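Local atomic coordinates of lipoprotein (Mycoplasma mycoides subsp. capri, PDB entry 7ADK), a protein that is probably a membrane-anchored lipoprotein peptidase related to the trypsin-like PA clan, acting at the mycoplasma cell surface. Residues K174-R179 / K608-L613; D598-E603 / L745-R750; L623-D628 / G694-Y699; I701-F706 / A781-A786. All coordinates share one frame; numbering follows the deposited sequence.

Interaction 1 (K174-R179 / K608-L613)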
loop_
_atom_site.group_PDB
_atom_site.type_symbol
_atom_site.label_atom_id
_atom_site.label_comp_id
_atom_site.label_asym_id
_atom_site.label_seq_id
_atom_site.Cartn_x
_atom_site.Cartn_y
_atom_site.Cartn_z
ATOM N N LYS B 174 -11.488 37.832 -12.285
ATOM C CA LYS B 174 -10.140 38.438 -12.339
ATOM C C LYS B 174 -9.229 37.790 -13.390
ATOM O O LYS B 174 -9.366 36.606 -13.695
ATOM C CB LYS B 174 -9.507 38.381 -10.934
ATOM C CG LYS B 174 -10.028 39.509 -10.032
ATOM C CD LYS B 174 -9.574 39.389 -8.574
ATOM C CE LYS B 174 -10.392 40.363 -7.723
ATOM N NZ LYS B 174 -10.128 40.274 -6.275
ATOM N N ASP B 175 -8.289 38.559 -13.938
ATOM C CA ASP B 175 -7.183 38.043 -14.764
ATOM C C ASP B 175 -6.008 37.569 -13.892
ATOM O O ASP B 175 -5.973 37.828 -12.693
ATOM C CB ASP B 175 -6.719 39.095 -15.785
ATOM C CG ASP B 175 -5.874 40.230 -15.201
ATOM O OD1 ASP B 175 -6.132 40.649 -14.053
ATOM O OD2 ASP B 175 -4.928 40.687 -15.878
ATOM N N GLN B 176 -5.001 36.907 -14.466
ATOM C CA GLN B 176 -3.912 36.345 -13.661
ATOM C C GLN B 176 -3.076 37.381 -12.900
ATOM O O GLN B 176 -2.680 37.109 -11.771
ATOM C CB GLN B 176 -3.001 35.435 -14.497
ATOM C CG GLN B 176 -3.570 34.030 -14.725
ATOM C CD GLN B 176 -4.028 33.307 -13.462
ATOM O OE1 GLN B 176 -5.013 32.602 -13.460
ATOM N NE2 GLN B 176 -3.415 33.490 -12.316
ATOM N N LYS B 177 -2.851 38.584 -13.443
ATOM C CA LYS B 177 -2.179 39.671 -12.708
ATOM C C LYS B 177 -2.963 40.080 -11.457
ATOM O O LYS B 177 -2.400 40.141 -10.370
ATOM C CB LYS B 177 -1.933 40.859 -13.645
ATOM C CG LYS B 177 -1.018 41.920 -13.027
ATOM C CD LYS B 177 -0.867 43.176 -13.894
ATOM C CE LYS B 177 -0.133 42.942 -15.211
ATOM N NZ LYS B 177 0.034 44.164 -15.994
ATOM N N SER B 178 -4.267 40.316 -11.577
ATOM C CA SER B 178 -5.080 40.701 -10.411
ATOM C C SER B 178 -5.421 39.540 -9.461
ATOM O O SER B 178 -5.617 39.771 -8.269
ATOM C CB SER B 178 -6.333 41.439 -10.866
ATOM O OG SER B 178 -7.141 40.633 -11.680
ATOM N N ARG B 179 -5.451 38.288 -9.945
ATOM C CA ARG B 179 -5.431 37.071 -9.112
ATOM C C ARG B 179 -4.154 36.969 -8.284
ATOM O O ARG B 179 -4.249 36.740 -7.085
ATOM C CB ARG B 179 -5.582 35.810 -9.969
ATOM C CG ARG B 179 -7.011 35.539 -10.437
ATOM C CD ARG B 179 -7.047 34.274 -11.285
ATOM N NE ARG B 179 -8.393 33.945 -11.759
ATOM C CZ ARG B 179 -8.679 33.064 -12.694
ATOM N NH1 ARG B 179 -7.793 32.302 -13.243
ATOM N NH2 ARG B 179 -9.887 32.935 -13.121
ATOM N N LYS B 608 -3.138 27.810 -23.935
ATOM C CA LYS B 608 -3.520 26.419 -24.212
ATOM C C LYS B 608 -3.465 25.541 -22.956
ATOM O O LYS B 608 -4.142 24.528 -22.915
ATOM C CB LYS B 608 -2.648 25.831 -25.336
ATOM C CG LYS B 608 -2.839 26.542 -26.678
ATOM C CD LYS B 608 -2.152 25.859 -27.872
ATOM C CE LYS B 608 -0.625 26.001 -27.881
ATOM N NZ LYS B 608 0.014 25.259 -28.997
ATOM N N PHE B 609 -2.710 25.927 -21.928
ATOM C CA PHE B 609 -2.613 25.253 -20.629
ATOM C C PHE B 609 -3.359 26.003 -19.502
ATOM O O PHE B 609 -3.523 25.479 -18.403
ATOM C CB PHE B 609 -1.127 25.141 -20.275
ATOM C CG PHE B 609 -0.242 24.344 -21.215
ATOM C CD1 PHE B 609 0.049 22.999 -20.936
ATOM C CD2 PHE B 609 0.363 24.963 -22.318
ATOM C CE1 PHE B 609 0.942 22.281 -21.744
ATOM C CE2 PHE B 609 1.245 24.241 -23.135
ATOM C CZ PHE B 609 1.547 22.905 -22.842
ATOM N N ASP B 610 -3.791 27.244 -19.751
ATOM C CA ASP B 610 -4.409 28.157 -18.790
ATOM C C ASP B 610 -5.841 27.716 -18.415
ATOM O O ASP B 610 -6.824 28.172 -19.000
ATOM C CB ASP B 610 -4.346 29.574 -19.384
ATOM C CG ASP B 610 -4.812 30.685 -18.458
ATOM O OD1 ASP B 610 -5.053 30.436 -17.263
ATOM O OD2 ASP B 610 -4.909 31.831 -18.919
ATOM N N ARG B 611 -5.964 26.768 -17.480
ATOM C CA ARG B 611 -7.245 26.174 -17.072
ATOM C C ARG B 611 -8.251 27.194 -16.508
ATOM O O ARG B 611 -7.837 28.103 -15.789
ATOM C CB ARG B 611 -6.998 25.034 -16.066
ATOM C CG ARG B 611 -6.608 25.495 -14.655
ATOM C CD ARG B 611 -6.287 24.323 -13.743
ATOM N NE ARG B 611 -5.988 24.738 -12.364
ATOM C CZ ARG B 611 -6.825 24.758 -11.347
ATOM N NH1 ARG B 611 -6.405 25.090 -10.171
ATOM N NH2 ARG B 611 -8.072 24.452 -11.473
ATOM N N PRO B 612 -9.571 27.017 -16.700
ATOM C CA PRO B 612 -10.563 27.684 -15.866
ATOM C C PRO B 612 -10.542 27.087 -14.451
ATOM O O PRO B 612 -10.292 25.896 -14.285
ATOM C CB PRO B 612 -11.884 27.430 -16.579
ATOM C CG PRO B 612 -11.697 26.074 -17.231
ATOM C CD PRO B 612 -10.213 26.047 -17.565
ATOM N N LEU B 613 -10.818 27.876 -13.406
ATOM C CA LEU B 613 -10.876 27.352 -12.028
ATOM C C LEU B 613 -12.062 26.400 -11.840
ATOM O O LEU B 613 -11.967 25.406 -11.125
ATOM C CB LEU B 613 -11.005 28.484 -11.004
ATOM C CG LEU B 613 -9.942 29.580 -11.076
ATOM C CD1 LEU B 613 -10.293 30.684 -10.090
ATOM C CD2 LEU B 613 -8.535 29.069 -10.780
#

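Interaction 2 (D598-E603 / L745-R750)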
loop_
_atom_site.group_PDB
_atom_site.type_symbol
_atom_site.label_atom_id
_atom_site.label_comp_id
_atom_site.label_asym_id
_atom_site.label_seq_id
_atom_site.Cartn_x
_atom_site.Cartn_y
_atom_site.Cartn_z
ATOM N N ASP B 598 6.994 24.819 -29.182
ATOM C CA ASP B 598 6.414 26.118 -28.847
ATOM C C ASP B 598 7.087 26.746 -27.614
ATOM O O ASP B 598 7.395 26.072 -26.634
ATOM C CB ASP B 598 4.895 26.034 -28.615
ATOM C CG ASP B 598 4.027 25.417 -29.712
ATOM O OD1 ASP B 598 4.502 25.254 -30.851
ATOM O OD2 ASP B 598 2.830 25.160 -29.442
ATOM N N SER B 599 7.266 28.065 -27.630
ATOM C CA SER B 599 7.632 28.854 -26.458
ATOM C C SER B 599 6.487 28.879 -25.452
ATOM O O SER B 599 5.448 29.460 -25.745
ATOM C CB SER B 599 7.907 30.272 -26.926
ATOM O OG SER B 599 8.150 31.139 -25.842
ATOM N N LEU B 600 6.648 28.318 -24.253
ATOM C CA LEU B 600 5.652 28.440 -23.174
ATOM C C LEU B 600 5.497 29.874 -22.620
ATOM O O LEU B 600 4.589 30.136 -21.841
ATOM C CB LEU B 600 5.996 27.453 -22.033
ATOM C CG LEU B 600 5.090 26.209 -21.936
ATOM C CD1 LEU B 600 5.532 25.374 -20.742
ATOM C CD2 LEU B 600 3.615 26.541 -21.709
ATOM N N LEU B 601 6.384 30.796 -23.006
ATOM C CA LEU B 601 6.392 32.205 -22.598
ATOM C C LEU B 601 5.552 33.114 -23.520
ATOM O O LEU B 601 5.042 34.137 -23.059
ATOM C CB LEU B 601 7.855 32.675 -22.536
ATOM C CG LEU B 601 8.649 32.010 -21.392
ATOM C CD1 LEU B 601 10.128 32.021 -21.720
ATOM C CD2 LEU B 601 8.457 32.732 -20.058
ATOM N N ASN B 602 5.368 32.740 -24.789
ATOM C CA ASN B 602 4.451 33.427 -25.697
ATOM C C ASN B 602 2.996 33.259 -25.234
ATOM O O ASN B 602 2.609 32.203 -24.741
ATOM C CB ASN B 602 4.619 32.925 -27.134
ATOM C CG ASN B 602 5.974 33.083 -27.793
ATOM O OD1 ASN B 602 6.190 32.598 -28.887
ATOM N ND2 ASN B 602 6.929 33.731 -27.178
ATOM N N GLU B 603 2.173 34.295 -25.380
ATOM C CA GLU B 603 0.847 34.317 -24.745
ATOM C C GLU B 603 -0.150 33.315 -25.349
ATOM O O GLU B 603 -0.956 32.727 -24.629
ATOM C CB GLU B 603 0.301 35.754 -24.783
ATOM C CG GLU B 603 -0.856 36.040 -23.816
ATOM C CD GLU B 603 -0.505 35.776 -22.347
ATOM O OE1 GLU B 603 -1.422 35.485 -21.547
ATOM O OE2 GLU B 603 0.683 35.857 -21.968
ATOM N N LEU B 745 14.805 27.829 -17.808
ATOM C CA LEU B 745 13.349 27.906 -17.706
ATOM C C LEU B 745 12.838 26.668 -16.968
ATOM O O LEU B 745 13.241 25.552 -17.298
ATOM C CB LEU B 745 12.748 28.037 -19.115
ATOM C CG LEU B 745 11.209 28.011 -19.181
ATOM C CD1 LEU B 745 10.584 29.197 -18.475
ATOM C CD2 LEU B 745 10.753 28.043 -20.630
ATOM N N GLU B 746 11.946 26.835 -16.001
ATOM C CA GLU B 746 11.399 25.732 -15.220
ATOM C C GLU B 746 9.899 25.862 -14.947
ATOM O O GLU B 746 9.313 26.939 -15.022
ATOM C CB GLU B 746 12.192 25.514 -13.923
ATOM C CG GLU B 746 13.648 25.116 -14.174
ATOM C CD GLU B 746 14.384 24.505 -12.979
ATOM O OE1 GLU B 746 13.845 24.436 -11.861
ATOM O OE2 GLU B 746 15.558 24.121 -13.144
ATOM N N ILE B 747 9.288 24.715 -14.665
ATOM C CA ILE B 747 7.849 24.473 -14.586
ATOM C C ILE B 747 7.477 23.951 -13.197
ATOM O O ILE B 747 8.239 23.184 -12.616
ATOM C CB ILE B 747 7.471 23.456 -15.679
ATOM C CG1 ILE B 747 7.855 23.904 -17.105
ATOM C CG2 ILE B 747 6.002 23.069 -15.622
ATOM C CD1 ILE B 747 7.234 25.202 -17.583
ATOM N N LEU B 748 6.319 24.352 -12.673
ATOM C CA LEU B 748 5.737 23.842 -11.429
ATOM C C LEU B 748 4.471 23.000 -11.722
ATOM O O LEU B 748 3.380 23.556 -11.845
ATOM C CB LEU B 748 5.437 24.979 -10.430
ATOM C CG LEU B 748 6.612 25.754 -9.809
ATOM C CD1 LEU B 748 7.602 24.817 -9.139
ATOM C CD2 LEU B 748 7.373 26.673 -10.756
ATOM N N PRO B 749 4.593 21.671 -11.844
ATOM C CA PRO B 749 3.470 20.742 -11.915
ATOM C C PRO B 749 2.507 20.799 -10.722
ATOM O O PRO B 749 2.936 20.865 -9.567
ATOM C CB PRO B 749 4.139 19.371 -12.006
ATOM C CG PRO B 749 5.550 19.560 -11.488
ATOM C CD PRO B 749 5.839 20.939 -12.027
ATOM N N ARG B 750 1.196 20.732 -11.000
ATOM C CA ARG B 750 0.104 20.937 -10.022
ATOM C C ARG B 750 0.059 19.951 -8.848
ATOM O O ARG B 750 0.115 20.391 -7.703
ATOM C CB ARG B 750 -1.240 20.970 -10.764
ATOM C CG ARG B 750 -2.455 21.209 -9.868
ATOM C CD ARG B 750 -3.739 21.147 -10.687
ATOM N NE ARG B 750 -4.913 21.419 -9.862
ATOM C CZ ARG B 750 -6.168 21.146 -10.138
ATOM N NH1 ARG B 750 -6.554 20.648 -11.269
ATOM N NH2 ARG B 750 -7.078 21.372 -9.253
#

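Interaction 3 (L623-D628 / G694-Y699)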
loop_
_atom_site.group_PDB
_atom_site.type_symbol
_atom_site.label_atom_id
_atom_site.label_comp_id
_atom_site.label_asym_id
_atom_site.label_seq_id
_atom_site.Cartn_x
_atom_site.Cartn_y
_atom_site.Cartn_z
ATOM N N LEU B 623 -16.230 21.581 -24.846
ATOM C CA LEU B 623 -15.354 22.095 -25.891
ATOM C C LEU B 623 -14.682 23.361 -25.338
ATOM O O LEU B 623 -15.347 24.176 -24.704
ATOM C CB LEU B 623 -16.206 22.368 -27.141
ATOM C CG LEU B 623 -15.445 22.834 -28.394
ATOM C CD1 LEU B 623 -14.750 21.698 -29.122
ATOM C CD2 LEU B 623 -16.412 23.465 -29.367
ATOM N N LYS B 624 -13.376 23.507 -25.547
ATOM C CA LYS B 624 -12.460 24.465 -24.899
ATOM C C LYS B 624 -11.969 24.106 -23.486
ATOM O O LYS B 624 -10.980 24.681 -23.055
ATOM C CB LYS B 624 -12.904 25.936 -25.081
ATOM C CG LYS B 624 -13.555 26.611 -23.865
ATOM C CD LYS B 624 -14.132 27.983 -24.222
ATOM C CE LYS B 624 -14.859 28.671 -23.061
ATOM N NZ LYS B 624 -13.975 29.019 -21.940
ATOM N N LYS B 625 -12.541 23.094 -22.812
ATOM C CA LYS B 625 -11.947 22.366 -21.654
ATOM C C LYS B 625 -11.334 21.027 -22.083
ATOM O O LYS B 625 -10.228 20.711 -21.671
ATOM C CB LYS B 625 -12.987 22.238 -20.522
ATOM C CG LYS B 625 -12.771 21.138 -19.466
ATOM C CD LYS B 625 -11.561 21.284 -18.544
ATOM C CE LYS B 625 -11.474 20.053 -17.651
ATOM N NZ LYS B 625 -10.385 20.087 -16.678
ATOM N N TYR B 626 -11.959 20.277 -22.988
ATOM C CA TYR B 626 -11.318 19.140 -23.669
ATOM C C TYR B 626 -10.046 19.556 -24.425
ATOM O O TYR B 626 -9.056 18.837 -24.412
ATOM C CB TYR B 626 -12.279 18.510 -24.680
ATOM C CG TYR B 626 -13.518 17.819 -24.151
ATOM C CD1 TYR B 626 -13.405 16.774 -23.214
ATOM C CD2 TYR B 626 -14.776 18.119 -24.701
ATOM C CE1 TYR B 626 -14.541 16.039 -22.832
ATOM C CE2 TYR B 626 -15.915 17.388 -24.317
ATOM C CZ TYR B 626 -15.804 16.350 -23.372
ATOM O OH TYR B 626 -16.904 15.657 -22.985
ATOM N N ASN B 627 -10.085 20.709 -25.087
ATOM C CA ASN B 627 -9.053 21.203 -25.995
ATOM C C ASN B 627 -7.893 21.926 -25.294
ATOM O O ASN B 627 -6.990 22.415 -25.972
ATOM C CB ASN B 627 -9.706 22.088 -27.069
ATOM C CG ASN B 627 -10.981 21.500 -27.638
ATOM O OD1 ASN B 627 -12.016 21.493 -26.987
ATOM N ND2 ASN B 627 -10.958 20.977 -28.828
ATOM N N ASP B 628 -7.897 22.005 -23.960
ATOM C CA ASP B 628 -6.704 22.391 -23.213
ATOM C C ASP B 628 -5.579 21.377 -23.476
ATOM O O ASP B 628 -5.826 20.171 -23.505
ATOM C CB ASP B 628 -6.980 22.471 -21.705
ATOM C CG ASP B 628 -7.879 23.607 -21.228
ATOM O OD1 ASP B 628 -7.999 24.631 -21.919
ATOM O OD2 ASP B 628 -8.450 23.498 -20.125
ATOM N N GLY B 694 -4.796 15.249 -18.557
ATOM C CA GLY B 694 -3.735 15.493 -17.585
ATOM C C GLY B 694 -4.146 16.519 -16.523
ATOM O O GLY B 694 -5.326 16.800 -16.317
ATOM N N ASN B 695 -3.157 17.084 -15.846
ATOM C CA ASN B 695 -3.312 18.277 -15.017
ATOM C C ASN B 695 -2.352 19.373 -15.500
ATOM O O ASN B 695 -1.791 19.271 -16.590
ATOM C CB ASN B 695 -3.221 17.891 -13.525
ATOM C CG ASN B 695 -4.348 16.989 -13.048
ATOM O OD1 ASN B 695 -4.136 16.039 -12.325
ATOM N ND2 ASN B 695 -5.590 17.210 -13.419
ATOM N N PHE B 696 -2.232 20.458 -14.744
ATOM C CA PHE B 696 -1.747 21.739 -15.253
ATOM C C PHE B 696 -0.629 22.318 -14.382
ATOM O O PHE B 696 0.024 21.613 -13.612
ATOM C CB PHE B 696 -2.960 22.677 -15.381
ATOM C CG PHE B 696 -4.145 22.085 -16.116
ATOM C CD1 PHE B 696 -4.167 22.093 -17.521
ATOM C CD2 PHE B 696 -5.209 21.497 -15.402
ATOM C CE1 PHE B 696 -5.238 21.503 -18.206
ATOM C CE2 PHE B 696 -6.282 20.913 -16.089
ATOM C CZ PHE B 696 -6.290 20.910 -17.494
ATOM N N PHE B 697 -0.396 23.619 -14.507
ATOM C CA PHE B 697 0.513 24.391 -13.671
ATOM C C PHE B 697 -0.040 24.725 -12.270
ATOM O O PHE B 697 -1.237 24.881 -12.059
ATOM C CB PHE B 697 0.892 25.656 -14.433
ATOM C CG PHE B 697 1.472 25.456 -15.821
ATOM C CD1 PHE B 697 2.604 24.644 -16.005
ATOM C CD2 PHE B 697 0.906 26.122 -16.921
ATOM C CE1 PHE B 697 3.154 24.484 -17.284
ATOM C CE2 PHE B 697 1.496 26.008 -18.184
ATOM C CZ PHE B 697 2.610 25.181 -18.362
ATOM N N SER B 698 0.856 24.826 -11.298
ATOM C CA SER B 698 0.584 25.099 -9.890
ATOM C C SER B 698 0.446 26.595 -9.584
ATOM O O SER B 698 1.261 27.408 -10.012
ATOM C CB SER B 698 1.740 24.523 -9.087
ATOM O OG SER B 698 1.497 24.601 -7.716
ATOM N N TYR B 699 -0.539 26.980 -8.777
ATOM C CA TYR B 699 -0.722 28.344 -8.259
ATOM C C TYR B 699 0.097 28.553 -6.960
ATOM O O TYR B 699 -0.338 29.225 -6.032
ATOM C CB TYR B 699 -2.229 28.669 -8.116
ATOM C CG TYR B 699 -3.042 28.896 -9.389
ATOM C CD1 TYR B 699 -3.132 27.908 -10.392
ATOM C CD2 TYR B 699 -3.775 30.091 -9.550
ATOM C CE1 TYR B 699 -3.918 28.116 -11.539
ATOM C CE2 TYR B 699 -4.582 30.297 -10.685
ATOM C CZ TYR B 699 -4.651 29.308 -11.687
ATOM O OH TYR B 699 -5.463 29.483 -12.756
#

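Interaction 4 (I701-F706 / A781-A786)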
loop_
_atom_site.group_PDB
_atom_site.type_symbol
_atom_site.label_atom_id
_atom_site.label_comp_id
_atom_site.label_asym_id
_atom_site.label_seq_id
_atom_site.Cartn_x
_atom_site.Cartn_y
_atom_site.Cartn_z
ATOM N N ILE B 701 2.960 30.521 -5.023
ATOM C CA ILE B 701 3.557 31.860 -5.164
ATOM C C ILE B 701 5.084 31.825 -5.032
ATOM O O ILE B 701 5.788 32.516 -5.760
ATOM C CB ILE B 701 2.932 32.829 -4.137
ATOM C CG1 ILE B 701 1.419 33.028 -4.339
ATOM C CG2 ILE B 701 3.650 34.184 -4.085
ATOM C CD1 ILE B 701 1.013 33.802 -5.576
ATOM N N GLY B 702 5.617 31.020 -4.115
ATOM C CA GLY B 702 7.025 31.047 -3.731
ATOM C C GLY B 702 7.989 30.740 -4.863
ATOM O O GLY B 702 8.957 31.465 -5.059
ATOM N N TYR B 703 7.747 29.669 -5.611
ATOM C CA TYR B 703 8.593 29.273 -6.738
ATOM C C TYR B 703 8.358 30.069 -8.034
ATOM O O TYR B 703 9.229 30.068 -8.902
ATOM C CB TYR B 703 8.402 27.777 -6.992
ATOM C CG TYR B 703 8.992 26.846 -5.954
ATOM C CD1 TYR B 703 10.348 26.961 -5.621
ATOM C CD2 TYR B 703 8.224 25.822 -5.381
ATOM C CE1 TYR B 703 10.937 26.082 -4.700
ATOM C CE2 TYR B 703 8.809 24.933 -4.462
ATOM C CZ TYR B 703 10.164 25.068 -4.108
ATOM O OH TYR B 703 10.720 24.242 -3.188
ATOM N N ARG B 704 7.208 30.726 -8.212
ATOM C CA ARG B 704 6.876 31.446 -9.449
ATOM C C ARG B 704 7.747 32.686 -9.659
ATOM O O ARG B 704 7.821 33.558 -8.799
ATOM C CB ARG B 704 5.389 31.821 -9.435
ATOM C CG ARG B 704 4.849 32.235 -10.809
ATOM C CD ARG B 704 3.530 32.997 -10.691
ATOM N NE ARG B 704 2.550 32.297 -9.851
ATOM C CZ ARG B 704 1.290 32.626 -9.669
ATOM N NH1 ARG B 704 0.701 33.569 -10.326
ATOM N NH2 ARG B 704 0.566 31.972 -8.817
ATOM N N SER B 705 8.299 32.834 -10.859
ATOM C CA SER B 705 8.973 34.060 -11.313
ATOM C C SER B 705 8.054 34.926 -12.172
ATOM O O SER B 705 7.960 36.129 -11.935
ATOM C CB SER B 705 10.267 33.740 -12.068
ATOM O OG SER B 705 10.966 34.880 -12.516
ATOM N N PHE B 706 7.403 34.352 -13.189
ATOM C CA PHE B 706 6.600 35.109 -14.146
ATOM C C PHE B 706 5.170 35.243 -13.634
ATOM O O PHE B 706 4.379 34.308 -13.646
ATOM C CB PHE B 706 6.677 34.449 -15.517
ATOM C CG PHE B 706 8.085 34.408 -16.062
ATOM C CD1 PHE B 706 8.720 35.588 -16.490
ATOM C CD2 PHE B 706 8.794 33.195 -16.065
ATOM C CE1 PHE B 706 10.052 35.537 -16.921
ATOM C CE2 PHE B 706 10.114 33.143 -16.527
ATOM C CZ PHE B 706 10.747 34.319 -16.953
ATOM N N ALA B 781 4.898 22.349 0.037
ATOM C CA ALA B 781 4.350 23.124 -1.084
ATOM C C ALA B 781 3.285 22.358 -1.883
ATOM O O ALA B 781 2.478 22.964 -2.582
ATOM C CB ALA B 781 5.481 23.488 -2.046
ATOM N N ARG B 782 3.328 21.024 -1.835
ATOM C CA ARG B 782 2.520 20.109 -2.638
ATOM C C ARG B 782 2.807 20.244 -4.147
ATOM O O ARG B 782 1.946 19.994 -4.979
ATOM C CB ARG B 782 1.038 20.185 -2.214
ATOM C CG ARG B 782 0.837 20.280 -0.690
ATOM C CD ARG B 782 -0.615 20.066 -0.262
ATOM N NE ARG B 782 -0.814 20.466 1.143
ATOM C CZ ARG B 782 -1.387 21.564 1.585
ATOM N NH1 ARG B 782 -1.870 22.475 0.790
ATOM N NH2 ARG B 782 -1.491 21.787 2.857
ATOM N N THR B 783 4.028 20.634 -4.504
ATOM C CA THR B 783 4.496 20.825 -5.876
ATOM C C THR B 783 6.003 20.569 -5.935
ATOM O O THR B 783 6.641 20.226 -4.945
ATOM C CB THR B 783 4.068 22.211 -6.390
ATOM O OG1 THR B 783 4.306 22.399 -7.757
ATOM C CG2 THR B 783 4.772 23.371 -5.713
ATOM N N GLY B 784 6.605 20.709 -7.097
ATOM C CA GLY B 784 8.041 20.601 -7.276
ATOM C C GLY B 784 8.460 21.116 -8.639
ATOM O O GLY B 784 7.641 21.674 -9.351
ATOM N N LEU B 785 9.720 20.952 -9.010
ATOM C CA LEU B 785 10.348 21.714 -10.082
ATOM C C LEU B 785 10.801 20.842 -11.250
ATOM O O LEU B 785 11.403 19.788 -11.044
ATOM C CB LEU B 785 11.515 22.495 -9.485
ATOM C CG LEU B 785 11.084 23.518 -8.420
ATOM C CD1 LEU B 785 11.875 23.324 -7.139
ATOM C CD2 LEU B 785 11.288 24.934 -8.917
ATOM N N ALA B 786 10.549 21.296 -12.478
ATOM C CA ALA B 786 10.928 20.599 -13.704
ATOM C C ALA B 786 11.703 21.475 -14.707
ATOM O O ALA B 786 11.288 22.586 -15.012
ATOM C CB ALA B 786 9.680 19.969 -14.323
#

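Interaction 1 (K174-R179 / K608-L613)
R179 and L613 join the first turn of helix 176-192 to a loop of the peptidase region, between helices 603-606 and 651-655. The R179 side chain leaves the helix with CG beside the backbone N (chi1 -77°), and CB, CG and CD then run straight out to NE, so contact with the loop begins at the guanidinium. NE passes 4.1 Å from L613 CD1 and bonds to the carbonyl of Y171. R179 CZ lies 3.9 Å from L613 CD1, which sits over one face of the guanidinium, offset toward its rim. NH2 comes nearest, 3.8 Å from L613 CD1, and bonds to the carbonyl of T172, so two N-H groups are spent on the end of helix 165-173. NH1 faces L613 CD2 at 4.1 Å and donates to Q176 OE1 at 2.8 Å, holding the flat group in place from within its helix. D610, centre of an inverse gamma turn, lies beyond, its OD1 5.2 Å from R179 NH1, not touching, though the opposite charges may attract weakly. D175 N-caps the helix: its OD1 accepts from S178 N at 3.1 Å, from above the carboxylate plane, and from S178 OG at 2.6 Å.

Interaction 2 (D598-E603 / L745-R750)
L600 and L601, neighbours in the loop before helix 603-606, each send one methyl to a different side chain at the end of strand 737-747. L600 points at the strand and stretches its CD1 away from the backbone, CD1 anti to CA (chi2 -178°), to reach I747 CD1 at 3.6 Å. I747 answers with a folded chain: CG1 stands beside the backbone N, and CD1 turns back beside CA (chi2 -59°). The two side chains cross at about a right angle, meeting through their terminal methyls. L601 and L745 instead approach tip to tip, L601 CD1 lying 4.2 Å from L745 CD2. In L745 CG is anti to the backbone N (chi1 175°) and CD2 continues anti to CA, so this methyl forms the tip. The strand belongs to the mixed sheet of the peptidase region, where it pairs antiparallel with strand 783-792; between 598-603 and 745-750 the contact is made by apolar methyls, without a hydrogen bond. L771 of strand 769-778 and F609 also touch L600, while F697 packs on I747. On the loop side, S599 OG receives weak bonds from the backbone N of L601 and of N602, each at 3.4 Å. D792 OD1, at the end of strand 783-792, is shared by S599 OG and N602 ND2.

Interaction 3 (L623-D628 / G694-Y699)
F696 and D628 both carry CG beside the backbone N and anti to the carbonyl carbon (chi1 -50° and -69°), which sets where the phenyl ring and the carboxylate go; the CB of each is directed toward the other segment. Ring atom F696 CE1 comes within 4.0 Å of D628 CB, which approaches obliquely. K625 arrives differently: after a bend at chi2 (67°) its chain runs straight, delivering NZ to the edge of the same ring, near its plane and 4.2 Å from F696 CE2. K625 to D628 form a type I beta turn, so the two residues of 623-628 that touch the ring are the first and last of one turn. The contact thus sets a beta turn of the peptidase region against the loop that leads from helix 688-691 toward strand 712-714. Ahead of the turn, K624 N donates to N627 OD1 at 2.8 Å. The carbonyls of Y626 and D628 both accept from NZ of K693, the residue just before G694, and R611 also packs against F696.

Interaction 4 (I701-F706 / A781-A786)
A G1 beta bulge, formed by R782 and T783 facing N778, starts strand 783-792 after the tight connection from strand 769-778, and the Y703 ring lies against A781 of the preceding turn and T783 and L785 of the strand. Y703 points toward the strand, its CG beside the backbone N (chi1 -71°). L785 crosses it at about a right angle and places CD1 over one face, a CH-pi contact with the methyl 4.1 Å from the Y703 ring centroid and 23° off the normal. L785 CD1 is displaced toward the rim, 3.8 Å from Y703 CE1, while L785 CD2 reaches Y703 CD1 at 4.0 Å. T783 CG2 meets the ring at its edge, 4.2 Å from Y703 CD2, and A781 CB approaches Y703 CE2 obliquely at 4.4 Å. The polar end is held at the bulge itself, because Y703 OH is hydrogen-bonded to N778 ND2; K250 adds a cation-pi contact. T783 turns its OG1 to the carbonyl of P749. Around this packing, V719 of helix 715-719 touches both Y703 and L785, the Y703 carbonyl is bonded to T713 OG1 of strand 712-714, and I701 packs against F180 of helix 176-192.

From the N terminus, interaction 1 opens at 174-179 and spans the longest loop, but before it closes at 608-613 the chain has already passed 598-603, where interaction 2 opens; the two therefore cross. Interaction 3 (623-628 to 694-699) opens and closes entirely within the span of interaction 2. Interaction 4 starts at 701-706, before interaction 2 closes at 745-750, and ends at 781-786, so these two cross as well. Interactions 1, 3 and 4 follow one another in series. Together they tie the early helix 176-192 and several peptidase loops to neighbouring strands 737-747 and 783-792, with 694-699 hydrogen-bonded to 745-750 through S698 N and L748 O.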